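Local structure of 3-hydroxyisobutyryl-CoA hydrolase (Mycobacterium thermoresistibile, 4HDT) at residues P174-G177 / A178-I181; P219-P222 / L223-Q226. The protein probably hydrolyses 3-hydroxy-2-methylpropanoyl-CoA to 3-hydroxy-2-methylpropanoate and free CoA, as a member of the crotonase-like enoyl-CoA hydratase/isomerase family. All coordinates share one frame; numbering follows the deposited sequence.

Contact 1: residues P174-G177 / A178-I181; sequences PFSG and ADAI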
loop_
_atom_site.group_PDB
_atom_site.type_symbol
_atom_site.label_atom_id
_atom_site.label_comp_id
_atom_site.label_asym_id
_atom_site.label_seq_id
_atom_site.Cartn_x
_atom_site.Cartn_y
_atom_site.Cartn_z
ATOM N N PRO A 174 6.144 -8.534 -4.976
ATOM C CA PRO A 174 5.997 -7.415 -5.894
ATOM C C PRO A 174 5.345 -7.765 -7.224
ATOM O O PRO A 174 5.465 -8.920 -7.747
ATOM C CB PRO A 174 7.427 -6.929 -6.098
ATOM C CG PRO A 174 8.256 -8.125 -5.863
ATOM C CD PRO A 174 7.536 -9.005 -4.881
ATOM N N PHE A 175 4.691 -6.762 -7.790
ATOM C CA PHE A 175 4.075 -6.835 -9.125
ATOM C C PHE A 175 4.435 -5.589 -9.953
ATOM O O PHE A 175 4.920 -4.590 -9.403
ATOM C CB PHE A 175 2.538 -7.066 -9.013
ATOM C CG PHE A 175 1.790 -6.111 -8.102
ATOM C CD1 PHE A 175 1.295 -4.905 -8.578
ATOM C CD2 PHE A 175 1.560 -6.463 -6.769
ATOM C CE1 PHE A 175 0.565 -4.056 -7.745
ATOM C CE2 PHE A 175 0.868 -5.612 -5.921
ATOM C CZ PHE A 175 0.364 -4.405 -6.423
ATOM N N SER A 176 4.281 -5.667 -11.271
ATOM C CA SER A 176 4.773 -4.644 -12.194
ATOM C C SER A 176 3.813 -3.479 -12.352
ATOM O O SER A 176 2.682 -3.551 -11.852
ATOM C CB SER A 176 5.036 -5.267 -13.568
ATOM O OG SER A 176 3.785 -5.586 -14.171
ATOM N N GLY A 177 4.219 -2.472 -13.106
ATOM C CA GLY A 177 3.316 -1.394 -13.496
ATOM C C GLY A 177 2.094 -1.899 -14.243
ATOM O O GLY A 177 0.979 -1.500 -13.931
ATOM N N ALA A 178 2.298 -2.806 -15.188
ATOM C CA ALA A 178 1.179 -3.307 -15.989
ATOM C C ALA A 178 0.225 -4.085 -15.078
ATOM O O ALA A 178 -1.004 -3.970 -15.218
ATOM C CB ALA A 178 1.694 -4.196 -17.117
ATOM N N ASP A 179 0.782 -4.850 -14.150
ATOM C CA ASP A 179 -0.001 -5.604 -13.176
ATOM C C ASP A 179 -0.793 -4.615 -12.335
ATOM O O ASP A 179 -1.936 -4.856 -11.995
ATOM C CB ASP A 179 0.887 -6.414 -12.237
ATOM C CG ASP A 179 1.696 -7.510 -12.917
ATOM O OD1 ASP A 179 1.252 -8.047 -13.976
ATOM O OD2 ASP A 179 2.776 -7.863 -12.365
ATOM N N ALA A 180 -0.143 -3.532 -11.898
ATOM C CA ALA A 180 -0.834 -2.536 -11.054
ATOM C C ALA A 180 -2.044 -1.952 -11.755
ATOM O O ALA A 180 -3.093 -1.722 -11.107
ATOM C CB ALA A 180 0.136 -1.436 -10.633
ATOM N N ILE A 181 -1.934 -1.692 -13.049
ATOM C CA ILE A 181 -3.083 -1.169 -13.804
ATOM C C ILE A 181 -4.182 -2.243 -13.850
ATOM O O ILE A 181 -5.370 -1.954 -13.618
ATOM C CB ILE A 181 -2.653 -0.705 -15.198
ATOM C CG1 ILE A 181 -1.690 0.496 -15.047
ATOM C CG2 ILE A 181 -3.857 -0.345 -16.068
ATOM C CD1 ILE A 181 -1.004 0.877 -16.352
#

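Contact 2: residues P219-P222 / L223-Q226; sequences PASP and LAEQ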
loop_
_atom_site.group_PDB
_atom_site.type_symbol
_atom_site.label_atom_id
_atom_site.label_comp_id
_atom_site.label_asym_id
_atom_site.label_seq_id
_atom_site.Cartn_x
_atom_site.Cartn_y
_atom_site.Cartn_z
ATOM N N PRO A 219 2.764 -2.883 -21.272
ATOM C CA PRO A 219 3.040 -4.216 -21.780
ATOM C C PRO A 219 2.159 -5.261 -21.109
ATOM O O PRO A 219 1.343 -4.971 -20.214
ATOM C CB PRO A 219 4.497 -4.417 -21.426
ATOM C CG PRO A 219 4.721 -3.602 -20.220
ATOM C CD PRO A 219 3.798 -2.417 -20.340
ATOM N N ALA A 220 2.259 -6.477 -21.623
ATOM C CA ALA A 220 1.604 -7.624 -21.033
ATOM C C ALA A 220 1.801 -7.709 -19.514
ATOM O O ALA A 220 2.894 -7.504 -19.009
ATOM C CB ALA A 220 2.165 -8.879 -21.686
ATOM N N SER A 221 0.705 -7.959 -18.802
ATOM C CA SER A 221 0.686 -8.176 -17.350
ATOM C C SER A 221 0.918 -9.670 -17.042
ATOM O O SER A 221 0.078 -10.511 -17.339
ATOM C CB SER A 221 -0.644 -7.714 -16.746
ATOM O OG SER A 221 -0.904 -8.228 -15.444
ATOM N N PRO A 222 2.058 -10.015 -16.439
ATOM C CA PRO A 222 2.200 -11.415 -16.056
ATOM C C PRO A 222 1.188 -11.840 -15.012
ATOM O O PRO A 222 0.740 -12.972 -14.997
ATOM C CB PRO A 222 3.627 -11.483 -15.489
ATOM C CG PRO A 222 4.291 -10.221 -15.889
ATOM C CD PRO A 222 3.232 -9.207 -16.055
ATOM N N LEU A 223 0.772 -10.929 -14.129
ATOM C CA LEU A 223 -0.230 -11.321 -13.180
ATOM C C LEU A 223 -1.553 -11.705 -13.843
ATOM O O LEU A 223 -2.214 -12.678 -13.445
ATOM C CB LEU A 223 -0.442 -10.201 -12.129
ATOM C CG LEU A 223 -0.758 -10.643 -10.726
ATOM C CD1 LEU A 223 0.168 -11.727 -10.231
ATOM C CD2 LEU A 223 -0.619 -9.413 -9.821
ATOM N N ALA A 224 -1.992 -10.927 -14.832
ATOM C CA ALA A 224 -3.191 -11.239 -15.590
ATOM C C ALA A 224 -3.116 -12.628 -16.224
ATOM O O ALA A 224 -4.100 -13.341 -16.242
ATOM C CB ALA A 224 -3.483 -10.190 -16.651
ATOM N N GLU A 225 -1.957 -12.986 -16.739
ATOM C CA GLU A 225 -1.794 -14.328 -17.308
ATOM C C GLU A 225 -1.875 -15.452 -16.271
ATOM O O GLU A 225 -2.126 -16.603 -16.660
ATOM C CB GLU A 225 -0.465 -14.408 -18.045
ATOM C CG GLU A 225 -0.418 -13.460 -19.229
ATOM C CD GLU A 225 0.768 -13.705 -20.147
ATOM O OE1 GLU A 225 1.513 -14.678 -19.918
ATOM O OE2 GLU A 225 0.950 -12.917 -21.106
ATOM N N GLN A 226 -1.610 -15.158 -14.997
ATOM C CA GLN A 226 -1.687 -16.155 -13.916
ATOM C C GLN A 226 -3.082 -16.269 -13.327
ATOM O O GLN A 226 -3.260 -17.021 -12.379
ATOM C CB GLN A 226 -0.737 -15.824 -12.766
ATOM C CG GLN A 226 0.692 -15.532 -13.153
ATOM C CD GLN A 226 1.217 -16.438 -14.216
ATOM O OE1 GLN A 226 1.206 -17.670 -14.068
ATOM N NE2 GLN A 226 1.710 -15.850 -15.310
#

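Contact 1: residues P174-G177 / A178-I181
The ring of Phe175 meets Ala180 at its edge: the methyl CB of Ala180 lies in the ring plane, 3.9 Å from CE1. The carboxylate of Asp179 is turned 54° to the same ring, and its OD2 sits 3.5 Å from Phe175 CB. Asp179 OD2 accepts from Ser176 N at 2.9 Å in an almost straight bond. The donor reaches OD2 on its anti side, 34° out of the carboxylate plane. In return, Asp179 N donates to Ser176 OG at 3.1 Å. This reciprocal pair is a capping box, with Ser176 as N-cap. Ser176 suits the place because its short side chain, with OG between the backbone N and the carbonyl carbon (chi1 71°), bends back to accept the Asp179 N-H, which has no helix carbonyl a turn earlier. Asp179 suits its own because one carboxylate oxygen reaches back to the N-cap N-H while OD1 is hydrogen-bonded to Ser221 OG and Leu223 N. Normal helix bonding then begins, Ala180 N to Ser176 O at 2.8 Å and Ile181 N to Gly177 O at 3.0 Å. The cap starts helix 177-183 after the loop from helix 164-171; Phe175 and Ala180 pack on Met138 of strand 137-139, and Phe175 also touches Leu223 of helix 222-225.

Contact 2: residues P219-P222 / L223-Q226
Ser221 caps the short, weakly bonded helix 222-225 with its hydroxyl, OG accepting from Ala224 N at 3.0 Å and 165°. With OG anti to the backbone N (chi1 163°), the oxygen lies beside the carbonyl carbon and faces the first turn. Serine fits this N-cap because its small polar side chain can replace the missing carbonyl of a preceding turn; with Asp179 as a further hydrogen-bond partner, this buried hydroxyl has two partners.

Among backbone bonds, Glu225 N reaches Ser221 O at a long 3.3 Å. Gln226 N makes a weak bond to Pro222 O at 3.2 Å and a shorter one to Leu223 O at 3.0 Å. Proline is well placed at the first helical position, where its lack of an N-H costs no helix bond and its ring favours the helical backbone.

A side-chain bond reinforces this last turn: Gln226 NE2 gives to Pro222 O at 3.1 Å, with that oxygen close to the amide plane. A bend at chi2 (-41°) folds the glutamine back over the turn, while its OE1 accepts from Trp229 NE1.

Beside these bonds, Ser221 CB comes within 3.8 Å of Ala224 CB. The turn follows the loop from helix 207-214 and precedes helix 227-233; Pro222 and Leu223 rest against Asp179 and Met183 of helix 177-183.

In the fold
Contact 1 closes before contact 2 opens along the chain, with strand 188-189 and helices 195-205 and 207-214 between them, yet their centres are only about 8 Å apart. Each is a serine-capped helix start, of helix 177-183 and helix 222-225 respectively, and the two starts meet directly. The shared oxygen, Asp179 OD1, lies 2.6 Å from Ser221 OG and 2.9 Å from Leu223 N, both probable hydrogen bonds. One carboxylate thus takes part in both caps, joining the more buried helix to the surface turn. Ala178 CB packs against Pro219 O beside this polar link. The two contacts therefore tie the returning chain to helix 177-183, on one side of the chain's centre.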